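Local coordinates for phosphatase YwpJ (Bacillus subtilis, PDB 1NRW), which removes phosphate from phosphorylated five- and six-carbon sugars and nucleoside monophosphates in vitro, and to a lesser extent from flavin mononucleotide, with magnesium as cofactor, at residues A8-G13 with A215-A220; S66-V71 with E209-K214; L79-T84 with L221-K226; N243-L248 with K265-A270. All coordinates share one frame; numbering follows the deposited sequence.

Contact 1 of 4, residues A8-G13 with A215-A220; sequences AIDLDG and ASKGQA. With CA (calcium ion), chain D; PO4 (phosphate ion), chain B.
K217 and D10 meet through a single salt bridge deep inside the chain, a worked example of how a distant helix can deliver one charge to a strand end. Followed outward, K217 starts on the first turn of helix 217-227, where S216 OG accepts Q219 N as the N-cap. CB, CG and CD form a straight, extended shaft that packs beside M247 and N68 on its way in. K217 CE is the first atom to come near the phosphate, 3.6 Å from PO4 O2. At the tip, K217 NZ hydrogen-bonds PO4 O2 at 2.8 Å and pairs with D10 OD1 at 2.9 Å; S43 O and D244 OD1 grip it too.

The two side chains cross at about a right angle. With CG trans to the D10 backbone N (chi1 -176°), the carboxylate reaches past the strand end and splits its duties: OD2 binds calcium at 2.4 Å, while OD1 lies 3.4 Å from PO4 P. D12 O also binds the metal, and D12 N hydrogen-bonds PO4 O4 at 3.2 Å. D240 and S241 add protein ligands. This is the haloacid dehalogenase active site, whose DxD motif supplies D10, probably the nucleophile, with calcium in the probable magnesium site.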
loop_
_atom_site.group_PDB
_atom_site.type_symbol
_atom_site.label_atom_id
_atom_site.label_comp_id
_atom_site.label_asym_id
_atom_site.label_seq_id
_atom_site.Cartn_x
_atom_site.Cartn_y
_atom_site.Cartn_z
ATOM N N ALA A 8 6.738 -3.931 -10.819
ATOM C CA ALA A 8 6.088 -3.693 -9.529
ATOM C C ALA A 8 4.811 -2.893 -9.783
ATOM O O ALA A 8 4.843 -1.859 -10.454
ATOM C CB ALA A 8 7.026 -2.921 -8.608
ATOM N N ILE A 9 3.697 -3.364 -9.228
ATOM C CA ILE A 9 2.400 -2.722 -9.452
ATOM C C ILE A 9 1.671 -2.370 -8.157
ATOM O O ILE A 9 1.401 -3.245 -7.341
ATOM C CB ILE A 9 1.480 -3.665 -10.273
ATOM C CG1 ILE A 9 2.221 -4.145 -11.523
ATOM C CG2 ILE A 9 0.186 -2.951 -10.662
ATOM C CD1 ILE A 9 1.459 -5.192 -12.327
ATOM N N ASP A 10 1.355 -1.092 -7.980
ATOM C CA ASP A 10 0.628 -0.637 -6.797
ATOM C C ASP A 10 -0.775 -1.251 -6.839
ATOM O O ASP A 10 -1.291 -1.562 -7.914
ATOM C CB ASP A 10 0.570 0.891 -6.806
ATOM C CG ASP A 10 -0.073 1.471 -5.567
ATOM O OD1 ASP A 10 -0.201 0.778 -4.532
ATOM O OD2 ASP A 10 -0.438 2.655 -5.638
ATOM N N LEU A 11 -1.389 -1.437 -5.673
ATOM C CA LEU A 11 -2.716 -2.047 -5.606
ATOM C C LEU A 11 -3.835 -1.017 -5.756
ATOM O O LEU A 11 -4.424 -0.889 -6.829
ATOM C CB LEU A 11 -2.865 -2.802 -4.282
ATOM C CG LEU A 11 -4.180 -3.550 -4.029
ATOM C CD1 LEU A 11 -4.307 -4.769 -4.931
ATOM C CD2 LEU A 11 -4.214 -3.964 -2.561
ATOM N N ASP A 12 -4.127 -0.277 -4.689
ATOM C CA ASP A 12 -5.185 0.739 -4.740
ATOM C C ASP A 12 -4.883 1.827 -5.772
ATOM O O ASP A 12 -3.740 2.221 -5.939
ATOM C CB ASP A 12 -5.348 1.389 -3.364
ATOM C CG ASP A 12 -5.920 0.435 -2.341
ATOM O OD1 ASP A 12 -7.156 0.294 -2.293
ATOM O OD2 ASP A 12 -5.135 -0.189 -1.600
ATOM N N GLY A 13 -5.914 2.293 -6.474
ATOM C CA GLY A 13 -5.743 3.356 -7.454
ATOM C C GLY A 13 -4.873 3.038 -8.654
ATOM O O GLY A 13 -4.646 3.897 -9.509
ATOM N N ALA A 215 11.874 0.088 5.567
ATOM C CA ALA A 215 10.631 -0.416 4.998
ATOM C C ALA A 215 9.943 0.649 4.142
ATOM O O ALA A 215 9.306 1.562 4.664
ATOM C CB ALA A 215 9.686 -0.877 6.111
ATOM N N SER A 216 10.102 0.543 2.829
ATOM C CA SER A 216 9.456 1.458 1.892
ATOM C C SER A 216 9.222 0.635 0.630
ATOM O O SER A 216 9.879 -0.389 0.422
ATOM C CB SER A 216 10.334 2.683 1.591
ATOM O OG SER A 216 11.465 2.360 0.795
ATOM N N LYS A 217 8.281 1.050 -0.212
ATOM C CA LYS A 217 8.022 0.276 -1.416
ATOM C C LYS A 217 9.266 0.206 -2.294
ATOM O O LYS A 217 9.544 -0.829 -2.894
ATOM C CB LYS A 217 6.842 0.866 -2.196
ATOM C CG LYS A 217 5.505 0.674 -1.485
ATOM C CD LYS A 217 4.328 1.042 -2.382
ATOM C CE LYS A 217 2.998 0.856 -1.653
ATOM N NZ LYS A 217 1.848 1.120 -2.562
ATOM N N GLY A 218 10.021 1.303 -2.346
ATOM C CA GLY A 218 11.232 1.331 -3.149
ATOM C C GLY A 218 12.324 0.413 -2.620
ATOM O O GLY A 218 12.971 -0.287 -3.389
ATOM N N GLN A 219 12.538 0.407 -1.309
ATOM C CA GLN A 219 13.566 -0.455 -0.732
ATOM C C GLN A 219 13.205 -1.933 -0.857
ATOM O O GLN A 219 14.078 -2.777 -1.056
ATOM C CB GLN A 219 13.802 -0.091 0.735
ATOM C CG GLN A 219 14.491 1.250 0.915
ATOM C CD GLN A 219 14.618 1.649 2.368
ATOM O OE1 GLN A 219 13.693 2.224 2.958
ATOM N NE2 GLN A 219 15.760 1.332 2.961
ATOM N N ALA A 220 11.917 -2.245 -0.742
ATOM C CA ALA A 220 11.461 -3.624 -0.860
ATOM C C ALA A 220 11.675 -4.097 -2.295
ATOM O O ALA A 220 12.042 -5.249 -2.531
ATOM C CB ALA A 220 9.979 -3.731 -0.479
HETATM CA CA CA D . -2.305 3.824 -4.636
HETATM P P PO4 B . -1.925 1.306 -1.645
HETATM O O1 PO4 B . -1.824 2.020 -2.933
HETATM O O2 PO4 B . -0.566 1.134 -1.071
HETATM O O3 PO4 B . -2.765 2.098 -0.713
HETATM O O4 PO4 B . -2.541 -0.022 -1.874
HETATM O O HOH W 1 -4.389 5.150 -4.321
#

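Contact 2 of 4, residues S66-V71 with E209-K214; sequences SANGAV and ELSSRK
Two side-chain torsions bring N68 and S211 together. In N68, CG stands opposite the backbone N (chi1 -167°), which sends the amide across to the strand; in S211, OG sits between backbone N and carbonyl carbon (chi1 53°) and rises to meet it. N68 ND2 then donates to S211 OG over 3.0 Å with an N-H...O angle of 152°, the oxygen lying close to the amide plane. The hydroxyl gives its proton to A215 O and so needs a donor, and its rotation is fixed from two ends.

The other end of the amide is held through water. One molecule donates to N68 OD1 at 2.7 Å and to E209 OE1 at 2.9 Å, so both amide ends are engaged, consistent with the modelled orientation. E209 is itself positioned by N174 at OE1 and S203 at OE2. A second water joins the backbones, donating to G69 O at 2.8 Å and K214 O at 2.9 Å.

The turn that presents N68 is unusual: A67, N68 and G69 all have positive phi, and S66 O accepts both G69 N and V71 N, from opposite faces of its plane. A70 and V71 together face S66 in a classic beta bulge.

The segment 66-71 links strands 63-66 and 71-73 of the eight-stranded core sheet, whereas E209 and S211 belong to strand 207-212 of the six-stranded sheet, between strands 172-178 and 198-201. That sheet is consistent with a Cof-type HAD cap, so the contact joins cap to core beside the phosphate pocket, K217 of helix 217-227 flanking N68.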
loop_
_atom_site.group_PDB
_atom_site.type_symbol
_atom_site.label_atom_id
_atom_site.label_comp_id
_atom_site.label_asym_id
_atom_site.label_seq_id
_atom_site.Cartn_x
_atom_site.Cartn_y
_atom_site.Cartn_z
ATOM N N SER A 66 3.911 -5.916 1.051
ATOM C CA SER A 66 2.837 -5.341 1.850
ATOM C C SER A 66 3.354 -4.498 3.005
ATOM O O SER A 66 4.556 -4.421 3.237
ATOM C CB SER A 66 1.922 -6.458 2.375
ATOM O OG SER A 66 2.635 -7.409 3.144
ATOM N N ALA A 67 2.437 -3.856 3.719
ATOM C CA ALA A 67 2.805 -3.019 4.851
ATOM C C ALA A 67 3.855 -1.972 4.481
ATOM O O ALA A 67 4.805 -1.722 5.227
ATOM C CB ALA A 67 3.298 -3.888 6.000
ATOM N N ASN A 68 3.670 -1.362 3.313
ATOM C CA ASN A 68 4.553 -0.309 2.833
ATOM C C ASN A 68 6.000 -0.753 2.627
ATOM O O ASN A 68 6.926 0.037 2.805
ATOM C CB ASN A 68 4.513 0.883 3.802
ATOM C CG ASN A 68 5.146 2.131 3.218
ATOM O OD1 ASN A 68 4.866 2.500 2.077
ATOM N ND2 ASN A 68 5.990 2.797 4.001
ATOM N N GLY A 69 6.194 -2.011 2.249
ATOM C CA GLY A 69 7.544 -2.490 2.011
ATOM C C GLY A 69 8.181 -3.156 3.213
ATOM O O GLY A 69 9.362 -3.510 3.181
ATOM N N ALA A 70 7.410 -3.326 4.280
ATOM C CA ALA A 70 7.926 -3.979 5.479
ATOM C C ALA A 70 7.854 -5.495 5.342
ATOM O O ALA A 70 8.584 -6.222 6.019
ATOM C CB ALA A 70 7.123 -3.537 6.708
ATOM N N VAL A 71 6.975 -5.971 4.464
ATOM C CA VAL A 71 6.790 -7.408 4.279
ATOM C C VAL A 71 6.816 -7.859 2.819
ATOM O O VAL A 71 6.268 -7.192 1.937
ATOM C CB VAL A 71 5.447 -7.858 4.916
ATOM C CG1 VAL A 71 5.267 -9.360 4.770
ATOM C CG2 VAL A 71 5.407 -7.452 6.381
ATOM N N GLU A 209 1.395 7.218 6.803
ATOM C CA GLU A 209 1.790 5.892 7.252
ATOM C C GLU A 209 3.227 5.924 7.737
ATOM O O GLU A 209 4.068 6.622 7.171
ATOM C CB GLU A 209 1.653 4.876 6.109
ATOM C CG GLU A 209 0.211 4.640 5.635
ATOM C CD GLU A 209 0.126 3.675 4.458
ATOM O OE1 GLU A 209 1.068 2.868 4.264
ATOM O OE2 GLU A 209 -0.891 3.709 3.730
ATOM N N LEU A 210 3.495 5.160 8.787
ATOM C CA LEU A 210 4.826 5.085 9.363
ATOM C C LEU A 210 5.309 3.643 9.439
ATOM O O LEU A 210 4.638 2.781 10.006
ATOM C CB LEU A 210 4.819 5.690 10.770
ATOM C CG LEU A 210 4.575 7.199 10.857
ATOM C CD1 LEU A 210 4.209 7.579 12.287
ATOM C CD2 LEU A 210 5.818 7.947 10.399
ATOM N N SER A 211 6.473 3.384 8.854
ATOM C CA SER A 211 7.073 2.057 8.897
ATOM C C SER A 211 8.538 2.284 9.257
ATOM O O SER A 211 8.963 3.433 9.407
ATOM C CB SER A 211 6.941 1.358 7.539
ATOM O OG SER A 211 7.443 2.170 6.495
ATOM N N SER A 212 9.307 1.212 9.410
ATOM C CA SER A 212 10.712 1.375 9.763
ATOM C C SER A 212 11.487 2.028 8.619
ATOM O O SER A 212 11.048 2.012 7.467
ATOM C CB SER A 212 11.332 0.027 10.116
ATOM O OG SER A 212 12.587 0.213 10.753
ATOM N N ARG A 213 12.643 2.603 8.944
ATOM C CA ARG A 213 13.472 3.273 7.948
ATOM C C ARG A 213 13.747 2.428 6.708
ATOM O O ARG A 213 13.744 2.944 5.592
ATOM C CB ARG A 213 14.807 3.695 8.574
ATOM C CG ARG A 213 15.726 4.445 7.616
ATOM C CD ARG A 213 15.048 5.697 7.071
ATOM N NE ARG A 213 15.883 6.412 6.110
ATOM C CZ ARG A 213 17.035 7.005 6.409
ATOM N NH1 ARG A 213 17.500 6.976 7.652
ATOM N NH2 ARG A 213 17.727 7.626 5.462
ATOM N N LYS A 214 13.993 1.136 6.902
ATOM C CA LYS A 214 14.287 0.248 5.784
ATOM C C LYS A 214 13.052 -0.360 5.140
ATOM O O LYS A 214 13.164 -1.222 4.273
ATOM C CB LYS A 214 15.233 -0.872 6.219
ATOM C CG LYS A 214 16.630 -0.393 6.592
ATOM C CD LYS A 214 17.554 -1.583 6.829
ATOM C CE LYS A 214 18.943 -1.136 7.260
ATOM N NZ LYS A 214 18.902 -0.406 8.559
HETATM O O HOH W 2 2.224 2.278 1.693
HETATM O O HOH W 3 12.091 -3.288 2.471
#

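Contact 3 of 4, residues L79-T84 with L221-K226; sequences LYHHET and LKRLAK
H81 and R223 are joined first by stacking. The guanidinium lies flat on one face of the imidazole, its plane only 3° from that of the ring and the centres 4.0 Å apart. R223 CZ sits over H81 NE2 at 3.7 Å, so the overlap is displaced toward the outer edge of the ring. A kink at R223 chi3 (-58°), after an extended start from the helix, lays the guanidinium down in this way.

A CH-pi contact continues the same layer. R223 CD stands almost directly above the middle of the H81 ring, 3.8 Å from its centroid, so methylene and guanidinium together cover that face.

Hydrogen bonding works at right angles to the stack, in the plane of the ring. H81 NE2 donates to E83 OE1 over 2.9 Å, meeting the oxygen on the anti side of the carboxylate. This bond limits rotation of the imidazole and keeps its face presented to the arginine.

Electrostatics come last. E83 OE1 also lies 4.0 Å from R223 NH2, well out of the guanidinium plane, so charge alone acts between them. The carboxylate would probably ease the cost of placing a cation over the histidine. R223 NH2 has a weak hydrogen bond to K214 O besides.

Strand 79-82 is an outermost strand of the core sheet, bulged where Y80 and H81 both face I72 of strand 71-73. R223 reaches out from helix 217-227, passing I72 on the way, while L221 of the same helix packs inward on strand 6-10 and M247 of helix 245-250.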
loop_
_atom_site.group_PDB
_atom_site.type_symbol
_atom_site.label_atom_id
_atom_site.label_comp_id
_atom_site.label_asym_id
_atom_site.label_seq_id
_atom_site.Cartn_x
_atom_site.Cartn_y
_atom_site.Cartn_z
ATOM N N LEU A 79 7.238 -16.610 2.934
ATOM C CA LEU A 79 7.764 -15.366 3.475
ATOM C C LEU A 79 9.209 -15.120 3.043
ATOM O O LEU A 79 10.052 -16.011 3.146
ATOM C CB LEU A 79 7.694 -15.398 5.003
ATOM C CG LEU A 79 8.183 -14.117 5.678
ATOM C CD1 LEU A 79 7.186 -12.987 5.410
ATOM C CD2 LEU A 79 8.330 -14.348 7.172
ATOM N N TYR A 80 9.490 -13.911 2.558
ATOM C CA TYR A 80 10.836 -13.547 2.133
ATOM C C TYR A 80 11.444 -12.481 3.034
ATOM O O TYR A 80 12.662 -12.343 3.096
ATOM C CB TYR A 80 10.833 -13.028 0.688
ATOM C CG TYR A 80 11.166 -14.078 -0.349
ATOM C CD1 TYR A 80 10.333 -15.178 -0.557
ATOM C CD2 TYR A 80 12.333 -13.980 -1.110
ATOM C CE1 TYR A 80 10.660 -16.160 -1.500
ATOM C CE2 TYR A 80 12.667 -14.951 -2.049
ATOM C CZ TYR A 80 11.829 -16.035 -2.238
ATOM O OH TYR A 80 12.171 -16.989 -3.168
ATOM N N HIS A 81 10.606 -11.726 3.741
ATOM C CA HIS A 81 11.153 -10.679 4.591
ATOM C C HIS A 81 10.150 -9.952 5.470
ATOM O O HIS A 81 8.998 -9.747 5.087
ATOM C CB HIS A 81 11.852 -9.628 3.713
ATOM C CG HIS A 81 12.637 -8.607 4.481
ATOM N ND1 HIS A 81 13.919 -8.843 4.933
ATOM C CD2 HIS A 81 12.319 -7.356 4.890
ATOM C CE1 HIS A 81 14.354 -7.781 5.590
ATOM N NE2 HIS A 81 13.403 -6.864 5.578
ATOM N N HIS A 82 10.573 -9.576 6.672
ATOM C CA HIS A 82 9.728 -8.767 7.542
ATOM C C HIS A 82 10.648 -7.774 8.247
ATOM O O HIS A 82 11.645 -8.142 8.870
ATOM C CB HIS A 82 8.835 -9.614 8.489
ATOM C CG HIS A 82 9.559 -10.384 9.552
ATOM N ND1 HIS A 82 9.026 -11.525 10.114
ATOM C CD2 HIS A 82 10.720 -10.154 10.207
ATOM C CE1 HIS A 82 9.828 -11.964 11.066
ATOM N NE2 HIS A 82 10.864 -11.149 11.143
ATOM N N GLU A 83 10.329 -6.497 8.070
ATOM C CA GLU A 83 11.118 -5.384 8.590
ATOM C C GLU A 83 10.230 -4.703 9.612
ATOM O O GLU A 83 9.266 -4.027 9.254
ATOM C CB GLU A 83 11.473 -4.413 7.466
ATOM C CG GLU A 83 12.471 -3.331 7.855
ATOM C CD GLU A 83 13.875 -3.876 8.084
ATOM O OE1 GLU A 83 14.325 -4.734 7.294
ATOM O OE2 GLU A 83 14.537 -3.430 9.043
ATOM N N THR A 84 10.560 -4.881 10.882
ATOM C CA THR A 84 9.754 -4.326 11.959
ATOM C C THR A 84 10.163 -2.972 12.505
ATOM O O THR A 84 11.306 -2.533 12.365
ATOM C CB THR A 84 9.704 -5.298 13.148
ATOM O OG1 THR A 84 11.031 -5.487 13.661
ATOM C CG2 THR A 84 9.134 -6.641 12.718
ATOM N N LEU A 221 11.434 -3.204 -3.252
ATOM C CA LEU A 221 11.623 -3.532 -4.656
ATOM C C LEU A 221 13.108 -3.827 -4.899
ATOM O O LEU A 221 13.450 -4.810 -5.552
ATOM C CB LEU A 221 11.158 -2.372 -5.546
ATOM C CG LEU A 221 11.339 -2.521 -7.063
ATOM C CD1 LEU A 221 10.769 -3.856 -7.532
ATOM C CD2 LEU A 221 10.649 -1.359 -7.774
ATOM N N LYS A 222 13.986 -2.987 -4.356
ATOM C CA LYS A 222 15.420 -3.196 -4.535
ATOM C C LYS A 222 15.862 -4.510 -3.898
ATOM O O LYS A 222 16.672 -5.250 -4.462
ATOM C CB LYS A 222 16.212 -2.045 -3.914
ATOM C CG LYS A 222 16.027 -0.706 -4.603
ATOM C CD LYS A 222 16.925 0.336 -3.948
ATOM C CE LYS A 222 16.734 1.713 -4.544
ATOM N NZ LYS A 222 17.596 2.708 -3.834
ATOM N N ARG A 223 15.322 -4.793 -2.720
ATOM C CA ARG A 223 15.640 -6.007 -1.983
ATOM C C ARG A 223 15.284 -7.245 -2.809
ATOM O O ARG A 223 16.060 -8.200 -2.896
ATOM C CB ARG A 223 14.853 -6.007 -0.665
ATOM C CG ARG A 223 15.287 -7.023 0.359
ATOM C CD ARG A 223 14.357 -6.977 1.566
ATOM N NE ARG A 223 14.313 -5.657 2.194
ATOM C CZ ARG A 223 15.302 -5.135 2.913
ATOM N NH1 ARG A 223 16.422 -5.821 3.099
ATOM N NH2 ARG A 223 15.168 -3.931 3.457
ATOM N N LEU A 224 14.106 -7.220 -3.423
ATOM C CA LEU A 224 13.637 -8.338 -4.228
ATOM C C LEU A 224 14.423 -8.484 -5.525
ATOM O O LEU A 224 14.829 -9.586 -5.892
ATOM C CB LEU A 224 12.151 -8.165 -4.548
ATOM C CG LEU A 224 11.466 -9.341 -5.245
ATOM C CD1 LEU A 224 11.644 -10.614 -4.426
ATOM C CD2 LEU A 224 9.986 -9.025 -5.416
ATOM N N ALA A 225 14.633 -7.370 -6.216
ATOM C CA ALA A 225 15.370 -7.397 -7.472
ATOM C C ALA A 225 16.751 -8.000 -7.248
ATOM O O ALA A 225 17.209 -8.844 -8.025
ATOM C CB ALA A 225 15.498 -5.987 -8.036
ATOM N N LYS A 226 17.406 -7.573 -6.176
ATOM C CA LYS A 226 18.739 -8.071 -5.864
ATOM C C LYS A 226 18.744 -9.585 -5.670
ATOM O O LYS A 226 19.607 -10.286 -6.206
ATOM C CB LYS A 226 19.278 -7.374 -4.610
ATOM C CG LYS A 226 20.678 -7.821 -4.208
ATOM C CD LYS A 226 21.186 -7.049 -3.002
ATOM C CE LYS A 226 22.562 -7.545 -2.580
ATOM N NZ LYS A 226 23.087 -6.799 -1.402
#

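Contact 4 of 4, residues N243-L248 with K265-A270; sequences NDKSML and KSIADA
D244 O receives two N-H groups, L248 N at 3.1 Å and, weakly, M247 N, and this turn leading into helix 245-250 sets L248 toward I267 and A268, while the end of K245 swings in. No hydrogen bond crosses between the segments, an example of packing carried by a few aliphatic carbons.

I267 is the wedge. Its CG1 lies between the backbone N and the carbonyl carbon (chi1 67°), which sends CD1 toward helix 245-250. There I267 CD1 rests 3.7 Å from K245 CG and 4.2 Å from L248 CB, with K245 O also close by, so the methyl also touches the helix backbone. The other branch, I267 CG2, meets the end of the lysine, 3.6 Å from K245 NZ.

K245 runs extended from its CA and turns only at the last torsion (chi4 61°), crossing the isoleucine at about a right angle. Its CG thus packs on CD1, while the ammonium lies against CG2 and has a long, weak ion pair with E249. Farther along, L248 CD2 touches A268 CB at 4.2 Å, just where helix 262-267 ends and the chain turns toward strand 270-271.

Helices 245-250 and 262-267 belong to successive beta-alpha-beta crossovers through the parallel strands 235-239, 253-256 and 270-271, the Rossmann-like architecture of the haloacid dehalogenase core.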
loop_
_atom_site.group_PDB
_atom_site.type_symbol
_atom_site.label_atom_id
_atom_site.label_comp_id
_atom_site.label_asym_id
_atom_site.label_seq_id
_atom_site.Cartn_x
_atom_site.Cartn_y
_atom_site.Cartn_z
ATOM N N ASN A 243 2.844 7.230 -1.614
ATOM C CA ASN A 243 3.636 6.132 -1.068
ATOM C C ASN A 243 4.339 5.308 -2.151
ATOM O O ASN A 243 5.122 4.406 -1.843
ATOM C CB ASN A 243 2.759 5.235 -0.179
ATOM C CG ASN A 243 1.560 4.651 -0.916
ATOM O OD1 ASN A 243 1.037 5.252 -1.853
ATOM N ND2 ASN A 243 1.102 3.477 -0.470
ATOM N N ASP A 244 4.063 5.618 -3.417
ATOM C CA ASP A 244 4.690 4.905 -4.528
ATOM C C ASP A 244 5.934 5.619 -5.045
ATOM O O ASP A 244 6.691 5.058 -5.839
ATOM C CB ASP A 244 3.723 4.752 -5.709
ATOM C CG ASP A 244 2.499 3.936 -5.370
ATOM O OD1 ASP A 244 2.617 2.985 -4.566
ATOM O OD2 ASP A 244 1.423 4.234 -5.938
ATOM N N LYS A 245 6.139 6.857 -4.606
ATOM C CA LYS A 245 7.273 7.651 -5.070
ATOM C C LYS A 245 8.604 6.907 -5.035
ATOM O O LYS A 245 9.313 6.843 -6.046
ATOM C CB LYS A 245 7.376 8.941 -4.256
ATOM C CG LYS A 245 8.495 9.874 -4.694
ATOM C CD LYS A 245 8.496 11.142 -3.850
ATOM C CE LYS A 245 9.716 12.000 -4.135
ATOM N NZ LYS A 245 9.768 12.435 -5.555
ATOM N N SER A 246 8.937 6.331 -3.887
ATOM C CA SER A 246 10.203 5.621 -3.751
ATOM C C SER A 246 10.375 4.444 -4.704
ATOM O O SER A 246 11.499 4.160 -5.124
ATOM C CB SER A 246 10.412 5.151 -2.303
ATOM O OG SER A 246 9.459 4.178 -1.908
HETATM N N MSE A 247 9.296 3.752 -5.067
HETATM C CA MSE A 247 9.500 2.631 -5.973
HETATM C C MSE A 247 9.629 3.085 -7.425
HETATM O O MSE A 247 10.328 2.442 -8.204
HETATM C CB MSE A 247 8.433 1.537 -5.795
HETATM C CG MSE A 247 7.102 1.750 -6.445
HETATM SE SE MSE A 247 6.094 0.082 -6.268
HETATM C CE MSE A 247 4.337 0.824 -6.582
ATOM N N LEU A 248 8.987 4.193 -7.792
ATOM C CA LEU A 248 9.151 4.702 -9.153
ATOM C C LEU A 248 10.600 5.172 -9.272
ATOM O O LEU A 248 11.250 4.964 -10.298
ATOM C CB LEU A 248 8.218 5.882 -9.439
ATOM C CG LEU A 248 6.868 5.548 -10.082
ATOM C CD1 LEU A 248 5.989 4.806 -9.076
ATOM C CD2 LEU A 248 6.188 6.837 -10.547
ATOM N N LYS A 265 3.170 12.064 -11.192
ATOM C CA LYS A 265 3.283 12.216 -12.637
ATOM C C LYS A 265 4.580 12.955 -12.972
ATOM O O LYS A 265 5.252 12.637 -13.950
ATOM C CB LYS A 265 2.090 13.001 -13.201
ATOM C CG LYS A 265 0.784 12.217 -13.235
ATOM C CD LYS A 265 -0.261 12.921 -14.089
ATOM C CE LYS A 265 -1.529 12.089 -14.206
ATOM N NZ LYS A 265 -2.478 12.618 -15.242
ATOM N N SER A 266 4.928 13.934 -12.144
ATOM C CA SER A 266 6.130 14.736 -12.351
ATOM C C SER A 266 7.433 13.940 -12.412
ATOM O O SER A 266 8.281 14.197 -13.268
ATOM C CB SER A 266 6.234 15.801 -11.256
ATOM O OG SER A 266 7.425 16.556 -11.390
ATOM N N ILE A 267 7.596 12.969 -11.518
ATOM C CA ILE A 267 8.826 12.180 -11.493
ATOM C C ILE A 267 8.817 10.969 -12.416
ATOM O O ILE A 267 9.852 10.328 -12.606
ATOM C CB ILE A 267 9.142 11.679 -10.069
ATOM C CG1 ILE A 267 8.086 10.658 -9.636
ATOM C CG2 ILE A 267 9.184 12.856 -9.101
ATOM C CD1 ILE A 267 8.422 9.932 -8.356
ATOM N N ALA A 268 7.660 10.652 -12.988
ATOM C CA ALA A 268 7.541 9.491 -13.867
ATOM C C ALA A 268 8.220 9.648 -15.222
ATOM O O ALA A 268 8.342 10.756 -15.747
ATOM C CB ALA A 268 6.069 9.146 -14.069
ATOM N N ASP A 269 8.658 8.520 -15.773
ATOM C CA ASP A 269 9.315 8.469 -17.079
ATOM C C ASP A 269 8.257 8.215 -18.152
ATOM O O ASP A 269 8.482 8.456 -19.341
ATOM C CB ASP A 269 10.331 7.328 -17.107
ATOM C CG ASP A 269 11.349 7.430 -15.993
ATOM O OD1 ASP A 269 12.157 8.381 -16.018
ATOM O OD2 ASP A 269 11.341 6.563 -15.091
ATOM N N ALA A 270 7.108 7.708 -17.718
ATOM C CA ALA A 270 6.003 7.400 -18.615
ATOM C C ALA A 270 4.694 7.563 -17.852
ATOM O O ALA A 270 4.668 7.467 -16.623
ATOM C CB ALA A 270 6.135 5.965 -19.140
#

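How the contacts relate
The four contacts show chemistry changing with depth. Contacts 1 and 2 are buried: the first gathers charge, metal and phosphate, the second relies on a side-chain hydrogen bond and bridging waters, one of them reaching a carboxylate, where the two sheets meet. Contact 3 lies at the surface and contact 4 is partly buried; one stacks flat polar groups, the other packs mainly carbon on carbon. Helix 217-227 serves both contact 1 and contact 3, from its first turn and from farther along; strand 207-212 of contact 2 comes just before it in the chain, with A70 packed on A215 and K214 on Q219. Contact 4 adjoins the active site, D244 sitting beside K217.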